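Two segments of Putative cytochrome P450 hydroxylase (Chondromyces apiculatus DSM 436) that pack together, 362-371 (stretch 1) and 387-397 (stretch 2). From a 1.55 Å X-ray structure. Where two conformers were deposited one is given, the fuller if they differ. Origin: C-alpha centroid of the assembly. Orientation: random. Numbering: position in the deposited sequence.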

ATOM      1  N   ALA A 362      10.190  20.834   4.741  1.00 29.00           N
ATOM      2  CA  ALA A 362      10.980  21.772   5.574  1.00 27.90           C
ATOM      3  C   ALA A 362      12.315  22.088   4.896  1.00 30.67           C
ATOM      4  O   ALA A 362      12.753  23.220   4.869  1.00 32.48           O
ATOM      5  N   ARG A 363      12.982  21.072   4.344  1.00 28.40           N
ATOM      6  CA  ARG A 363      14.343  21.247   3.866  1.00 30.29           C
ATOM      7  C   ARG A 363      14.434  21.658   2.398  1.00 27.19           C
ATOM      8  O   ARG A 363      15.441  22.194   2.000  1.00 30.51           O
ATOM      9  N   LEU A 364      13.427  21.366   1.575  1.00 30.18           N
ATOM     10  CA  LEU A 364      13.506  21.720   0.163  1.00 31.77           C
ATOM     11  C   LEU A 364      12.814  23.071  -0.026  1.00 38.11           C
ATOM     12  O   LEU A 364      11.756  23.288   0.556  1.00 40.53           O
ATOM     13  N   GLY A 365      13.402  23.937  -0.861  1.00 34.63           N
ATOM     14  CA  GLY A 365      12.787  25.204  -1.265  1.00 35.97           C
ATOM     15  C   GLY A 365      11.628  24.934  -2.192  1.00 34.99           C
ATOM     16  O   GLY A 365      10.881  23.988  -1.964  1.00 40.55           O
ATOM     17  N   ASP A 366      11.445  25.779  -3.204  1.00 33.28           N
ATOM     18  CA  ASP A 366      10.465  25.567  -4.243  1.00 33.25           C
ATOM     19  C   ASP A 366      10.681  24.192  -4.880  1.00 34.26           C
ATOM     20  O   ASP A 366      11.806  23.862  -5.295  1.00 36.23           O
ATOM     21  N   ILE A 367       9.609  23.390  -4.911  1.00 30.50           N
ATOM     22  CA  ILE A 367       9.627  22.067  -5.498  1.00 27.16           C
ATOM     23  C   ILE A 367       8.749  22.085  -6.738  1.00 28.23           C
ATOM     24  O   ILE A 367       7.583  22.492  -6.662  1.00 31.21           O
ATOM     25  N   GLN A 368       9.276  21.580  -7.850  1.00 27.15           N
ATOM     26  CA  GLN A 368       8.563  21.506  -9.102  1.00 27.91           C
ATOM     27  C   GLN A 368       8.894  20.170  -9.732  1.00 26.03           C
ATOM     28  O   GLN A 368       9.966  19.631  -9.468  1.00 27.06           O
ATOM     29  N   ARG A 369       7.999  19.680 -10.578  1.00 23.44           N
ATOM     30  CA  ARG A 369       8.317  18.565 -11.396  1.00 26.70           C
ATOM     31  C   ARG A 369       9.172  19.068 -12.553  1.00 25.51           C
ATOM     32  O   ARG A 369       9.011  20.177 -13.021  1.00 31.28           O
ATOM     33  N   VAL A 370      10.033  18.202 -13.055  1.00 25.56           N
ATOM     34  CA  VAL A 370      10.714  18.476 -14.320  1.00 27.47           C
ATOM     35  C   VAL A 370       9.672  18.438 -15.448  1.00 27.86           C
ATOM     36  O   VAL A 370       9.646  19.328 -16.311  1.00 27.95           O
ATOM     37  N   SER A 371       8.784  17.448 -15.402  1.00 29.46           N
ATOM     38  CA  SER A 371       7.801  17.179 -16.449  0.50 28.81           C
ATOM     39  C   SER A 371       6.385  17.417 -15.908  1.00 28.65           C
ATOM     40  O   SER A 371       6.056  17.029 -14.795  1.00 26.71           O
ATOM     41  N   THR A 387       8.751   6.995 -12.260  1.00 23.29           N
ATOM     42  CA  THR A 387       9.846   7.900 -11.978  1.00 23.32           C
ATOM     43  C   THR A 387       9.218   9.262 -11.655  1.00 21.72           C
ATOM     44  O   THR A 387       8.088   9.535 -12.104  1.00 21.45           O
ATOM     45  N   LEU A 388       9.907  10.098 -10.867  1.00 20.88           N
ATOM     46  CA  LEU A 388       9.415  11.399 -10.519  1.00 22.45           C
ATOM     47  C   LEU A 388      10.590  12.363 -10.370  1.00 24.00           C
ATOM     48  O   LEU A 388      11.005  12.731  -9.261  1.00 20.96           O
ATOM     49  N   PRO A 389      11.158  12.821 -11.510  1.00 23.25           N
ATOM     50  CA  PRO A 389      12.195  13.838 -11.487  1.00 23.16           C
ATOM     51  C   PRO A 389      11.592  15.131 -10.941  1.00 21.86           C
ATOM     52  O   PRO A 389      10.580  15.609 -11.494  1.00 22.63           O
ATOM     53  N   LEU A 390      12.230  15.696  -9.904  1.00 22.42           N
ATOM     54  CA  LEU A 390      11.854  16.927  -9.289  1.00 23.77           C
ATOM     55  C   LEU A 390      12.987  17.970  -9.353  1.00 26.10           C
ATOM     56  O   LEU A 390      14.183  17.641  -9.257  1.00 25.87           O
ATOM     57  N   ARG A 391      12.599  19.246  -9.381  1.00 25.75           N
ATOM     58  CA  ARG A 391      13.535  20.343  -9.288  1.00 28.84           C
ATOM     59  C   ARG A 391      13.344  20.978  -7.912  1.00 27.02           C
ATOM     60  O   ARG A 391      12.228  21.342  -7.571  1.00 29.67           O
ATOM     61  N   ALA A 392      14.413  20.999  -7.098  1.00 24.85           N
ATOM     62  CA  ALA A 392      14.419  21.693  -5.842  1.00 28.27           C
ATOM     63  C   ALA A 392      15.855  21.780  -5.315  1.00 33.44           C
ATOM     64  O   ALA A 392      16.728  20.974  -5.692  1.00 35.05           O
ATOM     65  N   THR A 393      16.034  22.749  -4.409  1.00 37.79           N
ATOM     66  CA  THR A 393      17.263  23.056  -3.689  1.00 44.52           C
ATOM     67  C   THR A 393      17.147  22.583  -2.244  1.00 38.47           C
ATOM     68  O   THR A 393      16.189  22.938  -1.580  1.00 37.63           O
ATOM     69  N   VAL A 394      18.181  21.905  -1.741  1.00 36.00           N
ATOM     70  CA  VAL A 394      18.173  21.423  -0.376  1.00 42.96           C
ATOM     71  C   VAL A 394      18.760  22.489   0.560  1.00 51.32           C
ATOM     72  O   VAL A 394      19.700  23.212   0.200  1.00 51.01           O
ATOM     73  N   ALA A 395      18.161  22.593   1.754  1.00 60.05           N
ATOM     74  CA  ALA A 395      18.757  23.216   2.942  1.00 65.32           C
ATOM     75  C   ALA A 395      19.103  22.107   3.949  1.00 66.62           C
ATOM     76  O   ALA A 395      18.268  21.248   4.233  1.00 62.27           O
ATOM     77  N   SER A 396      20.340  22.123   4.466  1.00 66.01           N
ATOM     78  CA  SER A 396      20.854  21.080   5.366  1.00 69.84           C
ATOM     79  C   SER A 396      19.917  20.896   6.576  1.00 72.24           C
ATOM     80  O   SER A 396      19.106  21.781   6.906  1.00 63.81           O
ATOM     81  N   ALA A 397      20.032  19.721   7.213  1.00 77.54           N
ATOM     82  CA  ALA A 397      19.109  19.250   8.264  1.00 76.32           C
ATOM     83  C   ALA A 397      19.145  20.216   9.450  1.00 78.38           C
ATOM     84  O   ALA A 397      18.144  20.376  10.138  1.00 85.58           O
TER

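Where two strands meet through backbone hydrogen bonds, side chains need not point straight at the partner to pack against it; often the rotamer brings them there. The contact between 362-371 and 387-397 illustrates the principle. Its frame is two short ladders, one centred on the single bridge of L364 with V394, the other on the antiparallel pair Q368 and R391, and the register shifts by one residue between them.

In that intervening region, A392 points its CB toward stretch 1. The methyl touches two larger side chains, its CB lying 4.0 Å from L364 CG and 4.0 Å from I367 CG1. Both neighbours leave the backbone sideways. L364 (chi1 m, chi2 p) also brings its CD1 to 4.3 Å from V394 CG2, while I367 (m, t) places CG2 4.1 Å from L390 CG. L390 itself starts away from stretch 1, but its chain, with both chi angles between wells, carries CD1 back to 3.9 Å from R369 CG.

R363 shows how a long polar chain can do the same. Its m, t, p conformation extends it along stretch 2, so that NE donates to A395 O at 2.9 Å, nearly in line, while R363 O accepts from A395 N at 2.8 Å. A395 is thus held by both its peptide groups. A397 N lies over one face of the guanidinium, whose NH1 and NH2 are satisfied elsewhere in the structure.

At the other end, R369 (m, t, m) has a CA-to-CB bond that points away overall, though CB touches the other stretch; its NE donates to S371 O at 3.0 Å, while its CD lies 3.8 Å from L388 CD1. V370, in t, sets CG2 3.9 Å from P389 CB. P389 O accepts from V370 N at 3.1 Å and from a water at 2.7 Å; that water accepts from S371 N at 2.9 Å.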

ATOM      1  CB  ALA A 362      11.207  21.194   6.934  1.00 26.48           C
ATOM      2  CB  ARG A 363      15.124  19.971   4.149  1.00 30.67           C
ATOM      3  CG  ARG A 363      15.359  19.792   5.635  1.00 28.77           C
ATOM      4  CD  ARG A 363      16.186  18.572   5.921  1.00 27.95           C
ATOM      5  NE  ARG A 363      17.536  18.676   5.391  1.00 29.95           N
ATOM      6  CZ  ARG A 363      18.372  17.651   5.302  1.00 30.91           C
ATOM      7  NH1 ARG A 363      18.047  16.484   5.839  1.00 28.70           N
ATOM      8  NH2 ARG A 363      19.529  17.807   4.684  1.00 33.55           N
ATOM      9  CB  LEU A 364      12.818  20.658  -0.699  1.00 31.58           C
ATOM     10  CG  LEU A 364      13.657  19.465  -1.160  1.00 33.14           C
ATOM     11  CD1 LEU A 364      14.439  18.832  -0.033  1.00 39.75           C
ATOM     12  CD2 LEU A 364      12.783  18.422  -1.837  1.00 31.94           C
ATOM     13  CB  ASP A 366      10.555  26.629  -5.334  1.00 37.03           C
ATOM     14  CG  ASP A 366      10.134  28.022  -4.906  1.00 44.02           C
ATOM     15  OD1 ASP A 366       9.707  28.187  -3.726  1.00 44.83           O
ATOM     16  OD2 ASP A 366      10.248  28.936  -5.755  1.00 47.00           O
ATOM     17  CB  ILE A 367       9.129  21.023  -4.480  1.00 29.00           C
ATOM     18  CG1 ILE A 367       9.936  21.093  -3.181  1.00 28.33           C
ATOM     19  CG2 ILE A 367       9.147  19.626  -5.076  1.00 28.94           C
ATOM     20  CD1 ILE A 367       9.202  20.598  -1.950  1.00 29.15           C
ATOM     21  CB  GLN A 368       8.979  22.607 -10.069  1.00 31.08           C
ATOM     22  CG  GLN A 368       8.601  23.993  -9.593  1.00 37.69           C
ATOM     23  CD  GLN A 368       8.347  24.918 -10.764  1.00 43.00           C
ATOM     24  OE1 GLN A 368       8.944  24.771 -11.831  1.00 44.82           O
ATOM     25  NE2 GLN A 368       7.429  25.857 -10.576  1.00 46.84           N
ATOM     26  CB  ARG A 369       7.069  17.837 -11.902  1.00 26.62           C
ATOM     27  CG  ARG A 369       6.219  17.216 -10.808  1.00 24.77           C
ATOM     28  CD  ARG A 369       5.366  16.110 -11.408  1.00 24.67           C
ATOM     29  NE  ARG A 369       4.371  16.681 -12.320  1.00 26.07           N
ATOM     30  CZ  ARG A 369       3.133  17.018 -11.969  1.00 27.38           C
ATOM     31  NH1 ARG A 369       2.801  17.126 -10.682  1.00 23.92           N
ATOM     32  NH2 ARG A 369       2.228  17.219 -12.924  1.00 26.27           N
ATOM     33  CB  VAL A 370      11.878  17.507 -14.568  1.00 29.08           C
ATOM     34  CG1 VAL A 370      12.400  17.651 -16.000  1.00 31.02           C
ATOM     35  CG2 VAL A 370      12.996  17.717 -13.540  1.00 28.72           C
ATOM     36  CB  SER A 371       7.967  15.778 -16.954  0.50 27.77           C
ATOM     37  OG  SER A 371       6.969  15.441 -17.904  0.50 31.88           O
ATOM     38  CB  THR A 387      10.776   7.982 -13.196  1.00 24.87           C
ATOM     39  OG1 THR A 387      11.903   8.796 -12.868  1.00 30.55           O
ATOM     40  CG2 THR A 387      10.092   8.587 -14.390  1.00 23.82           C
ATOM     41  CB  LEU A 388       8.562  11.334  -9.240  1.00 24.01           C
ATOM     42  CG  LEU A 388       7.824  12.632  -8.881  1.00 23.52           C
ATOM     43  CD1 LEU A 388       6.820  12.958  -9.970  1.00 24.94           C
ATOM     44  CD2 LEU A 388       7.126  12.571  -7.535  1.00 24.09           C
ATOM     45  CB  PRO A 389      12.637  13.918 -12.954  1.00 22.11           C
ATOM     46  CG  PRO A 389      12.274  12.592 -13.530  1.00 25.44           C
ATOM     47  CD  PRO A 389      10.936  12.295 -12.867  1.00 23.04           C
ATOM     48  CB  LEU A 390      11.564  16.641  -7.814  1.00 24.70           C
ATOM     49  CG  LEU A 390      10.105  16.412  -7.396  1.00 27.71           C
ATOM     50  CD1 LEU A 390       9.148  16.027  -8.523  1.00 26.06           C
ATOM     51  CD2 LEU A 390       9.998  15.521  -6.192  1.00 25.00           C
ATOM     52  CB  ARG A 391      13.289  21.295 -10.466  1.00 34.46           C
ATOM     53  CG  ARG A 391      13.961  22.659 -10.418  1.00 44.97           C
ATOM     54  CD  ARG A 391      13.650  23.431 -11.707  1.00 49.08           C
ATOM     55  NE  ARG A 391      13.530  22.571 -12.889  1.00 51.87           N
ATOM     56  CZ  ARG A 391      14.560  22.120 -13.608  1.00 58.49           C
ATOM     57  NH1 ARG A 391      15.796  22.476 -13.295  1.00 62.95           N
ATOM     58  NH2 ARG A 391      14.358  21.306 -14.633  1.00 59.80           N
ATOM     59  CB  ALA A 392      13.540  20.986  -4.837  1.00 31.95           C
ATOM     60  CB  THR A 393      17.503  24.572  -3.558  1.00 49.36           C
ATOM     61  OG1 THR A 393      16.376  25.185  -2.923  1.00 59.71           O
ATOM     62  CG2 THR A 393      17.740  25.275  -4.871  1.00 50.61           C
ATOM     63  CB  VAL A 394      18.941  20.095  -0.266  1.00 46.64           C
ATOM     64  CG1 VAL A 394      18.738  19.436   1.085  1.00 48.36           C
ATOM     65  CG2 VAL A 394      18.554  19.150  -1.392  1.00 51.21           C
ATOM     66  CB  ALA A 395      17.805  24.234   3.525  1.00 65.60           C
ATOM     67  CB  SER A 396      22.287  21.358   5.791  1.00 70.58           C
ATOM     68  OG  SER A 396      22.384  22.524   6.599  1.00 68.14           O
ATOM     69  CB  ALA A 397      19.461  17.844   8.694  1.00 72.85           C
TER
HETATM   70  O   HOH W   1       9.045  15.104 -13.703  1.00 27.49           O